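Local coordinates for protein acetyl-CoA C-acetyltransferase (Syntrophomonas wolfei subsp. wolfei, PDB 7N7Z) that probably catalyses the reversible condensation of two acetyl-CoA molecules to acetoacetyl-CoA and free CoA, the reaction of acetoacetyl-CoA thiolases, at residues 90-95 and 358-363; 56-61 and 116-121; 95-100 and 393-398; 13-18 and 367-372; 68-73 and 85-90. All coordinates share one frame; numbering follows the deposited sequence.

Interaction 1. Residues 90-95 and 358-363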
# COMPACT_ATOMS: atom_id res chain seq x y z
N GLN B 90 16.31 -11.23 -19.54
CA GLN B 90 16.67 -10.35 -20.65
C GLN B 90 15.40 -9.81 -21.29
O GLN B 90 15.22 -9.81 -22.51
CB GLN B 90 17.55 -11.07 -21.67
CG GLN B 90 18.27 -10.13 -22.63
CD GLN B 90 19.44 -10.78 -23.35
OE1 GLN B 90 20.16 -11.60 -22.78
NE2 GLN B 90 19.63 -10.42 -24.62
N ASN B 91 14.48 -9.34 -20.43
CA ASN B 91 13.15 -8.88 -20.83
C ASN B 91 12.49 -9.90 -21.77
O ASN B 91 12.25 -11.04 -21.36
CB ASN B 91 13.24 -7.49 -21.48
CG ASN B 91 13.23 -6.38 -20.45
OD1 ASN B 91 12.61 -6.49 -19.39
ND2 ASN B 91 13.93 -5.29 -20.76
N CYS B 92 12.21 -9.51 -23.01
CA CYS B 92 11.44 -10.39 -23.89
C CYS B 92 12.24 -11.62 -24.29
O CYS B 92 11.66 -12.67 -24.57
CB CYS B 92 11.00 -9.62 -25.13
SG CYS B 92 10.35 -7.97 -24.77
N ALA B 93 13.57 -11.53 -24.31
CA ALA B 93 14.43 -12.64 -24.67
C ALA B 93 14.88 -13.45 -23.46
O ALA B 93 15.86 -14.20 -23.55
CB ALA B 93 15.66 -12.14 -25.44
N SER B 94 14.19 -13.31 -22.33
CA SER B 94 14.57 -14.03 -21.12
C SER B 94 14.67 -15.53 -21.38
O SER B 94 15.67 -16.17 -21.04
CB SER B 94 13.55 -13.74 -20.01
OG SER B 94 13.87 -12.55 -19.32
N GLY B 95 13.63 -16.10 -22.00
CA GLY B 95 13.64 -17.53 -22.26
C GLY B 95 14.73 -17.95 -23.22
O GLY B 95 15.24 -19.08 -23.13
N HIS B 358 2.05 -11.78 -25.96
CA HIS B 358 3.47 -11.65 -25.64
C HIS B 358 3.68 -11.77 -24.14
O HIS B 358 3.84 -10.76 -23.43
CB HIS B 358 4.01 -10.31 -26.16
CG HIS B 358 5.48 -10.13 -25.93
ND1 HIS B 358 6.37 -11.19 -25.91
CD2 HIS B 358 6.22 -9.01 -25.72
CE1 HIS B 358 7.59 -10.73 -25.69
NE2 HIS B 358 7.52 -9.41 -25.58
N PRO B 359 3.69 -12.98 -23.61
CA PRO B 359 4.17 -13.17 -22.24
C PRO B 359 5.67 -12.96 -22.21
O PRO B 359 6.42 -13.81 -22.68
CB PRO B 359 3.79 -14.61 -21.91
CG PRO B 359 3.68 -15.30 -23.24
CD PRO B 359 3.28 -14.25 -24.25
N VAL B 360 6.12 -11.83 -21.66
CA VAL B 360 7.48 -11.37 -21.89
C VAL B 360 8.50 -12.44 -21.50
O VAL B 360 9.36 -12.81 -22.30
CB VAL B 360 7.74 -10.05 -21.12
CG1 VAL B 360 9.11 -9.49 -21.46
CG2 VAL B 360 6.65 -9.03 -21.45
N GLY B 361 8.42 -12.93 -20.26
CA GLY B 361 9.43 -13.85 -19.78
C GLY B 361 9.41 -15.20 -20.48
O GLY B 361 10.46 -15.85 -20.61
N ALA B 362 8.24 -15.64 -20.93
CA ALA B 362 8.11 -16.94 -21.57
C ALA B 362 8.35 -16.90 -23.07
O ALA B 362 8.70 -17.93 -23.66
CB ALA B 362 6.72 -17.52 -21.31
N THR B 363 8.19 -15.73 -23.70
CA THR B 363 8.17 -15.67 -25.16
C THR B 363 9.49 -16.11 -25.76
O THR B 363 9.51 -16.79 -26.80
CB THR B 363 7.82 -14.26 -25.62
OG1 THR B 363 6.49 -13.93 -25.21
CG2 THR B 363 7.93 -14.15 -27.13
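The polar part of this contact is a meeting of thiol and imidazole. Cys92 SG lies 3.3 Å from His358 NE2, at the edge of the ring and near its plane. Cys92 CB is also at that edge, 3.6 Å from His358 CE1. The His358 side chain extends with CG anti to the backbone N (chi1 -177°), which carries the ring tip to the cysteine. The far side of the ring is fixed by a relay. His358 ND1 donates to Thr363 OG1 at 2.8 Å, roughly in the ring plane, and Thr363 OG1 donates to Pro359 O at 2.5 Å. An alanine in place of His358 would remove the imidazole and would probably leave the thiol without its basic neighbour and Thr363 OG1 without its ring donor.

Both segments run into the starts of buried helices, 94-107 and 360-378. In the thiolase fold such helices form the central layer between two sheets. Cys92 is the predicted acyl-thioester nucleophile, and His358 and nearby Cys388 are predicted proton acceptors. The positive end of helix 94-107 would probably help stabilise a thiolate at Cys92.

The apolar part rests on Val360. Its CG1 packs 3.4 Å from Asn91 C and 3.8 Å from Cys92 SG. Its CA sits over one face of the His358 ring, toward the rim.

Backbone contacts complete the join. Cys92 CA makes a CH...O contact of 3.6 Å with Val360 O. Within 90-95, Ser94 OG accepts from Gln90 N and donates to Asn91 O, while Asn91 ND2 bonds to Gly390 O.

Interaction 2. Residues 56-61 and 116-121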
# COMPACT_ATOMS: atom_id res chain seq x y z
N VAL B 56 17.63 -23.62 -15.36
CA VAL B 56 17.84 -22.21 -15.67
C VAL B 56 16.46 -21.62 -15.94
O VAL B 56 15.84 -21.89 -16.97
CB VAL B 56 18.78 -22.02 -16.87
CG1 VAL B 56 19.10 -20.54 -17.06
CG2 VAL B 56 20.05 -22.83 -16.69
N GLY B 57 15.97 -20.82 -14.99
CA GLY B 57 14.62 -20.29 -15.05
C GLY B 57 14.62 -18.88 -15.61
O GLY B 57 15.39 -18.02 -15.17
N ALA B 58 13.74 -18.65 -16.58
CA ALA B 58 13.57 -17.35 -17.20
C ALA B 58 12.26 -16.72 -16.75
O ALA B 58 11.23 -17.39 -16.68
CB ALA B 58 13.60 -17.46 -18.73
N THR B 59 12.31 -15.42 -16.45
CA THR B 59 11.13 -14.64 -16.12
C THR B 59 11.54 -13.18 -16.06
O THR B 59 12.69 -12.86 -15.73
CB THR B 59 10.51 -15.07 -14.78
OG1 THR B 59 9.17 -14.58 -14.70
CG2 THR B 59 11.32 -14.52 -13.61
N CYS B 60 10.60 -12.30 -16.39
CA CYS B 60 10.90 -10.87 -16.38
C CYS B 60 10.55 -10.21 -15.05
O CYS B 60 11.29 -9.34 -14.59
CB CYS B 60 10.15 -10.17 -17.53
SG CYS B 60 10.30 -8.36 -17.55
N LEU B 61 9.45 -10.62 -14.41
CA LEU B 61 9.00 -10.02 -13.15
C LEU B 61 9.03 -11.08 -12.05
O LEU B 61 8.08 -11.84 -11.85
CB LEU B 61 7.60 -9.40 -13.30
CG LEU B 61 7.54 -7.96 -13.83
CD1 LEU B 61 8.08 -6.97 -12.80
CD2 LEU B 61 8.31 -7.81 -15.13
N VAL B 116 15.31 -25.86 -18.77
CA VAL B 116 15.09 -24.43 -18.97
C VAL B 116 13.60 -24.17 -18.86
O VAL B 116 12.81 -24.76 -19.60
CB VAL B 116 15.64 -23.94 -20.32
CG1 VAL B 116 15.34 -22.46 -20.50
CG2 VAL B 116 17.13 -24.20 -20.41
N THR B 117 13.21 -23.30 -17.94
CA THR B 117 11.83 -22.86 -17.79
C THR B 117 11.75 -21.37 -18.10
O THR B 117 12.65 -20.60 -17.75
CB THR B 117 11.30 -23.13 -16.38
OG1 THR B 117 12.10 -22.42 -15.42
CG2 THR B 117 11.34 -24.62 -16.07
N ALA B 118 10.66 -20.98 -18.77
CA ALA B 118 10.43 -19.59 -19.13
C ALA B 118 8.96 -19.29 -18.87
O ALA B 118 8.09 -19.95 -19.43
CB ALA B 118 10.78 -19.33 -20.60
N VAL B 119 8.70 -18.30 -18.01
CA VAL B 119 7.34 -18.07 -17.53
C VAL B 119 7.12 -16.58 -17.31
O VAL B 119 8.05 -15.84 -16.97
CB VAL B 119 7.06 -18.85 -16.22
CG1 VAL B 119 7.96 -18.36 -15.10
CG2 VAL B 119 5.60 -18.73 -15.84
N GLU B 120 5.88 -16.16 -17.51
CA GLU B 120 5.45 -14.81 -17.15
C GLU B 120 3.95 -14.86 -16.89
O GLU B 120 3.17 -15.13 -17.81
CB GLU B 120 5.77 -13.80 -18.25
CG GLU B 120 5.84 -12.36 -17.76
CD GLU B 120 6.96 -12.15 -16.76
OE1 GLU B 120 8.13 -12.41 -17.12
OE2 GLU B 120 6.68 -11.73 -15.62
N SER B 121 3.56 -14.63 -15.64
CA SER B 121 2.16 -14.52 -15.26
C SER B 121 1.89 -13.04 -15.00
O SER B 121 1.88 -12.57 -13.86
CB SER B 121 1.84 -15.38 -14.03
OG SER B 121 0.56 -15.07 -13.51
O HOH W 1 11.35 -19.56 -15.00
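Strands 54-58 and 113-121 are parallel neighbours in the sheet of the thiolase N-terminal half. Segments 56-58 and 116-121 run at 18° to each other. Val56, Gly57 and Ala58 pair with Val116, Thr117 and Ala118. Thr117 N donates to Val56 O, Ala58 N to Thr117 O at a short 2.5 Å, and Val119 N to Ala58 O.

Further along, the side chain of Glu120 carries the join. From CB it goes to CG, which is anti to the backbone N (chi1 -158°). The chain then bends at chi2 (63°) and turns CD toward the backbone of Cys60 and Leu61. OE1 accepts from Cys60 N at 2.6 Å and also touches Cys60 CB. OE2 accepts from Leu61 N at 3.2 Å and touches Leu61 CB. Each oxygen uses its syn lone pair, so the carboxylate grips two successive amides and is held against rotation. Two N-H donors would probably favour its ionised form. The Thr59 side chain crosses that of Glu120 at about a right angle, and its OG1 donates to Val119 O at 2.8 Å. These bonds hold the loop that carries Cys60, whose side chain is about 7 Å from that of Cys92, the predicted nucleophile.

Gly57 has no side chain, and Thr117 OG1 sits 3.3 Å from its CA. A water donates to Ala58 O at 2.7 Å and is hydrogen-bonded to Thr117 OG1 at 3.0 Å.

Interaction 3. Residues 95-100 and 393-398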
# COMPACT_ATOMS: atom_id res chain seq x y z
N GLY B 95 13.63 -16.10 -22.00
CA GLY B 95 13.64 -17.53 -22.26
C GLY B 95 14.73 -17.95 -23.22
O GLY B 95 15.24 -19.08 -23.13
N MET B 96 15.11 -17.07 -24.15
CA MET B 96 16.17 -17.40 -25.10
C MET B 96 17.55 -17.25 -24.48
O MET B 96 18.49 -17.94 -24.91
CB MET B 96 16.02 -16.50 -26.34
CG MET B 96 17.11 -16.71 -27.40
SD MET B 96 16.66 -16.39 -29.13
CE MET B 96 15.07 -17.21 -29.28
N ARG B 97 17.70 -16.38 -23.48
CA ARG B 97 18.97 -16.28 -22.77
C ARG B 97 19.15 -17.41 -21.77
O ARG B 97 20.26 -17.93 -21.59
CB ARG B 97 19.08 -14.92 -22.05
CG ARG B 97 20.48 -14.61 -21.50
CD ARG B 97 21.52 -14.50 -22.61
NE ARG B 97 22.88 -14.34 -22.09
CZ ARG B 97 23.48 -13.18 -21.90
NH1 ARG B 97 22.88 -12.03 -22.15
NH2 ARG B 97 24.74 -13.16 -21.46
N ALA B 98 18.06 -17.81 -21.09
CA ALA B 98 18.11 -19.02 -20.28
C ALA B 98 18.54 -20.22 -21.11
O ALA B 98 19.32 -21.06 -20.65
CB ALA B 98 16.74 -19.28 -19.64
N THR B 99 18.05 -20.30 -22.35
CA THR B 99 18.45 -21.38 -23.24
C THR B 99 19.95 -21.33 -23.51
O THR B 99 20.62 -22.37 -23.49
CB THR B 99 17.66 -21.29 -24.55
OG1 THR B 99 16.27 -21.50 -24.28
CG2 THR B 99 18.15 -22.34 -25.54
N GLU B 100 20.49 -20.14 -23.77
CA GLU B 100 21.92 -20.02 -24.04
C GLU B 100 22.74 -20.41 -22.82
O GLU B 100 23.67 -21.21 -22.92
CB GLU B 100 22.25 -18.59 -24.46
CG GLU B 100 23.61 -18.45 -25.12
CD GLU B 100 23.98 -17.01 -25.45
OE1 GLU B 100 24.53 -16.77 -26.54
OE2 GLU B 100 23.72 -16.12 -24.61
N SER B 393 18.95 -5.10 -26.30
CA SER B 393 19.73 -6.33 -26.43
C SER B 393 18.87 -7.48 -26.94
O SER B 393 18.33 -8.26 -26.15
CB SER B 393 20.36 -6.70 -25.08
OG SER B 393 21.33 -5.74 -24.69
N ALA B 394 18.76 -7.61 -28.26
CA ALA B 394 17.95 -8.64 -28.88
C ALA B 394 18.75 -9.93 -29.05
O ALA B 394 19.97 -9.97 -28.89
CB ALA B 394 17.42 -8.16 -30.23
N MET B 395 18.04 -11.01 -29.39
CA MET B 395 18.64 -12.32 -29.50
C MET B 395 18.11 -13.04 -30.74
O MET B 395 17.04 -12.72 -31.26
CB MET B 395 18.37 -13.18 -28.26
CG MET B 395 19.34 -12.95 -27.12
SD MET B 395 19.05 -14.05 -25.73
CE MET B 395 20.13 -15.42 -26.16
N ALA B 396 18.89 -14.02 -31.20
CA ALA B 396 18.50 -14.89 -32.29
C ALA B 396 19.19 -16.23 -32.09
O ALA B 396 20.27 -16.30 -31.50
CB ALA B 396 18.86 -14.30 -33.66
N SER B 397 18.56 -17.29 -32.59
CA SER B 397 19.11 -18.63 -32.43
C SER B 397 18.74 -19.47 -33.65
O SER B 397 17.71 -19.24 -34.29
CB SER B 397 18.59 -19.30 -31.15
OG SER B 397 17.18 -19.28 -31.09
N LEU B 398 19.59 -20.45 -33.96
CA LEU B 398 19.41 -21.32 -35.11
C LEU B 398 19.50 -22.77 -34.68
O LEU B 398 20.27 -23.12 -33.78
CB LEU B 398 20.46 -21.03 -36.18
CG LEU B 398 20.44 -19.62 -36.76
CD1 LEU B 398 21.76 -19.29 -37.44
CD2 LEU B 398 19.28 -19.45 -37.72
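Met395 and Met96 carry most of the buried surface, and Ser397 comes third. The two methionines slide past each other in opposite directions, so the shafts touch along their length. Met395 leaves the strand with CG beside its backbone N and bends at chi3 (91°). This turns CE in against the helix. CE lies 3.5 Å from Met96 CG and 3.3 Å from Met96 O. The sulfur of Met395 sits 3.5 Å from Arg97 N and also touches Arg97 CB. The methyl lies against Met96, Arg97 CD and the side chain of Glu100.

Met96 reaches the other way. Its CG is anti to the backbone N, and the chain bends at chi3 (-45°). Its SD packs 3.7 Å from Met395 CB. Its CE meets Ser397 OG at 3.5 Å. That hydroxyl is hydrogen-bonded to Trp399 NE1, and it offers Met96 only van der Waals contact.

The contact is apolar, yet charges line its border. Arg97 NE and Glu100 OE2 are 3.2 Å apart as an ion pair without a directed N-H. Arg97 NH1 is hydrogen-bonded to Gln90 OE1. Glu100 OE1 also pairs with Lys110 of the second subunit, and Arg97 NH2 with Glu54 of that subunit.

Helix segment 95-100 crosses strand segment 394-398 at 55°, and their axes approach to 9.1 Å. The contact joins the N-terminal half of the thiolase fold to the C-terminal half. Strand 394-400 lies between strands 277-285 and 382-387. Helix 94-107 packs on one face of it, and helix 296-307 covers the Ala396 side.

Interaction 4. Residues 13-18 and 367-372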
# COMPACT_ATOMS: atom_id res chain seq x y z
N MET B 13 10.00 -30.57 -25.14
CA MET B 13 9.53 -29.19 -25.24
C MET B 13 8.04 -29.14 -24.97
O MET B 13 7.29 -30.03 -25.39
CB MET B 13 9.82 -28.61 -26.63
CG MET B 13 11.30 -28.54 -26.98
SD MET B 13 11.58 -27.87 -28.62
CE MET B 13 11.95 -26.17 -28.22
N ALA B 14 7.61 -28.10 -24.27
CA ALA B 14 6.20 -27.93 -23.96
C ALA B 14 5.94 -26.48 -23.57
O ALA B 14 6.84 -25.76 -23.13
CB ALA B 14 5.75 -28.87 -22.83
N ARG B 15 4.69 -26.07 -23.73
CA ARG B 15 4.23 -24.77 -23.26
C ARG B 15 2.77 -24.89 -22.87
O ARG B 15 2.05 -25.77 -23.34
CB ARG B 15 4.42 -23.68 -24.32
CG ARG B 15 3.52 -23.80 -25.55
CD ARG B 15 3.49 -22.48 -26.33
NE ARG B 15 2.67 -22.55 -27.53
CZ ARG B 15 1.41 -22.14 -27.62
NH1 ARG B 15 0.76 -21.64 -26.58
NH2 ARG B 15 0.78 -22.22 -28.79
N THR B 16 2.35 -24.00 -21.98
CA THR B 16 0.94 -23.87 -21.66
C THR B 16 0.27 -23.00 -22.72
O THR B 16 0.94 -22.38 -23.54
CB THR B 16 0.77 -23.26 -20.27
OG1 THR B 16 1.09 -21.87 -20.31
CG2 THR B 16 1.66 -23.96 -19.26
N PRO B 17 -1.06 -22.95 -22.73
CA PRO B 17 -1.73 -21.96 -23.57
C PRO B 17 -1.35 -20.55 -23.15
O PRO B 17 -0.94 -20.30 -22.01
CB PRO B 17 -3.23 -22.23 -23.33
CG PRO B 17 -3.28 -23.63 -22.82
CD PRO B 17 -2.02 -23.82 -22.04
N ILE B 18 -1.47 -19.61 -24.09
CA ILE B 18 -1.21 -18.21 -23.82
C ILE B 18 -2.53 -17.57 -23.39
O ILE B 18 -3.42 -17.36 -24.21
CB ILE B 18 -0.61 -17.50 -25.04
CG1 ILE B 18 0.69 -18.20 -25.46
CG2 ILE B 18 -0.33 -16.03 -24.72
CD1 ILE B 18 1.33 -17.62 -26.70
N ILE B 367 8.72 -19.12 -28.68
CA ILE B 367 8.88 -19.14 -30.13
C ILE B 367 9.87 -20.21 -30.57
O ILE B 367 9.81 -20.66 -31.72
CB ILE B 367 9.29 -17.75 -30.64
CG1 ILE B 367 10.63 -17.31 -30.05
CG2 ILE B 367 8.21 -16.72 -30.29
CD1 ILE B 367 11.20 -16.08 -30.72
N ILE B 368 10.79 -20.62 -29.70
CA ILE B 368 11.64 -21.76 -30.01
C ILE B 368 10.81 -23.04 -30.02
O ILE B 368 10.93 -23.88 -30.91
CB ILE B 368 12.81 -21.86 -29.02
CG1 ILE B 368 13.78 -20.70 -29.21
CG2 ILE B 368 13.55 -23.17 -29.21
CD1 ILE B 368 14.66 -20.47 -28.00
N VAL B 369 9.94 -23.20 -29.01
CA VAL B 369 9.06 -24.36 -28.96
C VAL B 369 8.17 -24.41 -30.20
O VAL B 369 8.06 -25.44 -30.87
CB VAL B 369 8.22 -24.34 -27.67
CG1 VAL B 369 7.10 -25.37 -27.75
CG2 VAL B 369 9.10 -24.59 -26.45
N SER B 370 7.53 -23.28 -30.52
CA SER B 370 6.64 -23.24 -31.67
C SER B 370 7.42 -23.44 -32.97
O SER B 370 6.93 -24.11 -33.89
CB SER B 370 5.88 -21.92 -31.70
OG SER B 370 4.98 -21.83 -30.62
N MET B 371 8.62 -22.88 -33.05
CA MET B 371 9.45 -23.08 -34.24
C MET B 371 9.64 -24.56 -34.52
O MET B 371 9.38 -25.03 -35.63
CB MET B 371 10.81 -22.39 -34.05
CG MET B 371 11.76 -22.55 -35.23
SD MET B 371 13.49 -22.28 -34.76
CE MET B 371 13.81 -23.81 -33.88
N TYR B 372 10.10 -25.32 -33.52
CA TYR B 372 10.35 -26.74 -33.72
C TYR B 372 9.10 -27.45 -34.23
O TYR B 372 9.13 -28.14 -35.25
CB TYR B 372 10.83 -27.40 -32.43
CG TYR B 372 10.62 -28.90 -32.46
CD1 TYR B 372 11.50 -29.72 -33.15
CD2 TYR B 372 9.54 -29.49 -31.81
CE1 TYR B 372 11.31 -31.09 -33.19
CE2 TYR B 372 9.35 -30.86 -31.85
CZ TYR B 372 10.24 -31.65 -32.54
OH TYR B 372 10.05 -33.01 -32.58
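Two flat groups mark the ends of this contact. At one end, Met13 SD approaches the Tyr372 ring obliquely, 4.7 Å from its centroid and 40° off the normal. This is a Met-aromatic contact. The same sulfur touches Tyr372 CB at 3.9 Å. At the other end is the Arg15 guanidinium. Ile18 N lies at its edge, in plane. Ser370 OG comes obliquely to Arg15 NE at 3.9 Å. Arg15 NH1 donates to Thr16 O at 3.1 Å, on a carbonyl lone pair, which ties the group back to its own segment. Its charge is met by Glu202 and Asp220, and Glu202 also bonds to Ser370 OG.

Between these groups the packing is purely apolar. Met13 extends as far as SD and then bends at chi3 (98°), so that CE turns onto the helix. CE meets Ile368 CG2 at 3.5 Å and Val369 CG2 at 3.7 Å. It also presses on the helix backbone, 3.5 Å from Val369 CA, which is tight for two carbons. Val369 faces the strand, with CG2 against Met13 CE and CB, and CG1 near Arg15 CG. Arg15 runs straight from CG to NE and passes alongside Val369 to reach its acids.

The axes of strand segment 13-15 and helix segment 367-372 approach to 8.4 Å at an angle of 119°. Strand 8-20 lies between strands 254-264 and 277-285. Helix 360-378 packs on the side of Met13 and Arg15, with Met277 of the neighbouring strand beside Met13. Helix 30-45 packs on Ala14, on the other side.

Interaction 5. Residues 68-73 and 85-90; sequences LPPRII and SCMVSQ
Helix 69-76 and strand 84-89 belong to a beta-alpha-beta unit that begins with strand 54-58. The axes of segments 69-73 and 85-89 approach to 7.1 Å at 131°.

Leu68, Pro69, Pro70 and Arg71 meet Ser85, Cys86 and Met87 in the first shell. Leu68 CG is anti to its backbone N (chi1 -162°), and its two methyls spread along the strand. CD2 meets Ser85 OG at 3.3 Å. CD1 lies 4.1 Å from Met87 CB, and the two side chains pass in opposite directions. The Pro70 ring crosses Met87 at about a right angle. Its CG touches Met87 CB at 3.8 Å and Cys86 O at 3.6 Å. Pro69 CD adds a contact of 4.0 Å to Met87 SD. Met87 CG is anti to its backbone N (chi1 -177°), and chi2 near anti carries SD out to the prolines. Arg71 CB covers Ser85 OG from the next position. An alanine in place of Leu68 would remove both methyls and would probably loosen the packing on Ser85 and Met87.

The next shell holds these groups in place. Ser85 OG is hydrogen-bonded to Ser393 OG of the second subunit. Leu68 also packs on Asn91 of that subunit. Met87, Val88 and Ser89 pair antiparallel with a strand of the second subunit, so the sheet continues across the interface. Arg71 NH2 donates to Val81 O.

Leu68 is the N-cap, and two prolines follow it in the first helical turn, where a missing N-H costs little. The first strong helical bond runs from Ile73 N to Pro69 O at 2.7 Å.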
# COMPACT_ATOMS: atom_id res chain seq x y z
N LEU B 68 13.99 -17.52 -5.10
CA LEU B 68 14.51 -18.23 -6.26
C LEU B 68 13.48 -19.21 -6.80
O LEU B 68 13.60 -20.42 -6.59
CB LEU B 68 15.81 -18.96 -5.91
CG LEU B 68 16.70 -19.38 -7.09
CD1 LEU B 68 17.03 -18.20 -7.99
CD2 LEU B 68 17.97 -20.04 -6.58
N PRO B 69 12.45 -18.72 -7.50
CA PRO B 69 11.36 -19.60 -7.95
C PRO B 69 11.87 -20.79 -8.74
O PRO B 69 11.35 -21.91 -8.58
CB PRO B 69 10.51 -18.67 -8.83
CG PRO B 69 10.75 -17.31 -8.27
CD PRO B 69 12.18 -17.30 -7.79
N PRO B 70 12.87 -20.62 -9.61
CA PRO B 70 13.36 -21.78 -10.38
C PRO B 70 13.82 -22.93 -9.50
O PRO B 70 13.66 -24.10 -9.88
CB PRO B 70 14.52 -21.20 -11.20
CG PRO B 70 14.18 -19.75 -11.34
CD PRO B 70 13.55 -19.37 -10.03
N ARG B 71 14.38 -22.65 -8.32
CA ARG B 71 14.71 -23.72 -7.39
C ARG B 71 13.45 -24.36 -6.84
O ARG B 71 13.40 -25.58 -6.64
CB ARG B 71 15.59 -23.18 -6.26
CG ARG B 71 15.91 -24.20 -5.16
CD ARG B 71 16.73 -25.38 -5.67
NE ARG B 71 17.34 -26.12 -4.57
CZ ARG B 71 18.26 -27.06 -4.71
NH1 ARG B 71 18.70 -27.42 -5.91
NH2 ARG B 71 18.75 -27.66 -3.63
N ILE B 72 12.41 -23.56 -6.58
CA ILE B 72 11.13 -24.12 -6.17
C ILE B 72 10.56 -24.99 -7.29
O ILE B 72 10.07 -26.10 -7.05
CB ILE B 72 10.15 -23.00 -5.77
CG1 ILE B 72 10.64 -22.29 -4.51
CG2 ILE B 72 8.75 -23.57 -5.56
CD1 ILE B 72 9.96 -20.95 -4.26
N ILE B 73 10.61 -24.49 -8.52
CA ILE B 73 10.05 -25.22 -9.65
C ILE B 73 10.82 -26.51 -9.90
O ILE B 73 10.23 -27.55 -10.20
CB ILE B 73 10.03 -24.32 -10.90
CG1 ILE B 73 9.06 -23.15 -10.70
CG2 ILE B 73 9.63 -25.13 -12.13
CD1 ILE B 73 9.36 -21.96 -11.59
N SER B 85 20.66 -24.11 -9.89
CA SER B 85 19.47 -23.29 -10.06
C SER B 85 19.89 -21.83 -10.21
O SER B 85 20.82 -21.38 -9.54
CB SER B 85 18.51 -23.45 -8.87
OG SER B 85 19.07 -22.89 -7.69
N CYS B 86 19.19 -21.11 -11.08
CA CYS B 86 19.41 -19.68 -11.24
C CYS B 86 18.24 -19.11 -12.02
O CYS B 86 17.51 -19.83 -12.71
CB CYS B 86 20.74 -19.38 -11.94
SG CYS B 86 20.69 -19.55 -13.74
N MET B 87 18.08 -17.79 -11.91
CA MET B 87 17.02 -17.06 -12.58
C MET B 87 17.64 -15.97 -13.44
O MET B 87 18.46 -15.19 -12.95
CB MET B 87 16.05 -16.45 -11.56
CG MET B 87 14.87 -15.73 -12.19
SD MET B 87 13.59 -15.40 -10.97
CE MET B 87 14.37 -14.08 -10.06
N VAL B 88 17.25 -15.93 -14.71
CA VAL B 88 17.84 -15.01 -15.68
C VAL B 88 16.73 -14.14 -16.26
O VAL B 88 15.57 -14.56 -16.37
CB VAL B 88 18.57 -15.78 -16.81
CG1 VAL B 88 17.68 -16.85 -17.39
CG2 VAL B 88 19.06 -14.82 -17.90
N SER B 89 17.10 -12.92 -16.63
CA SER B 89 16.17 -11.99 -17.25
C SER B 89 16.88 -11.21 -18.34
O SER B 89 17.94 -10.62 -18.10
CB SER B 89 15.57 -11.03 -16.22
OG SER B 89 14.65 -10.15 -16.84
N GLN B 90 16.31 -11.23 -19.54
CA GLN B 90 16.67 -10.35 -20.65
C GLN B 90 15.40 -9.81 -21.29
O GLN B 90 15.22 -9.81 -22.51
CB GLN B 90 17.55 -11.07 -21.67
CG GLN B 90 18.27 -10.13 -22.63
CD GLN B 90 19.44 -10.78 -23.35
OE1 GLN B 90 20.16 -11.60 -22.78
NE2 GLN B 90 19.63 -10.42 -24.62

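All five contacts are buried, but their settings differ. Interaction 1 lies nearest the centre of the chain and holds predicted catalytic groups. Interaction 2 adjoins it and is the one built on backbone and carboxylate hydrogen bonds. Interactions 3, 4 and 5 pack a helix on a strand through methionine, aliphatic and proline groups. Interactions 1 and 3 use helix 94-107, and interactions 1 and 4 use helix 360-378. Met96 CE touches Ile368 CD1, so interactions 3 and 4 meet. Interactions 2 and 5 hold adjacent strands, joined by Gly57 bonds to Cys86 and Val88. Interactions 1, 2, 3 and 5 all reach the second subunit, interaction 5 most extensively; interaction 4 touches no other chain.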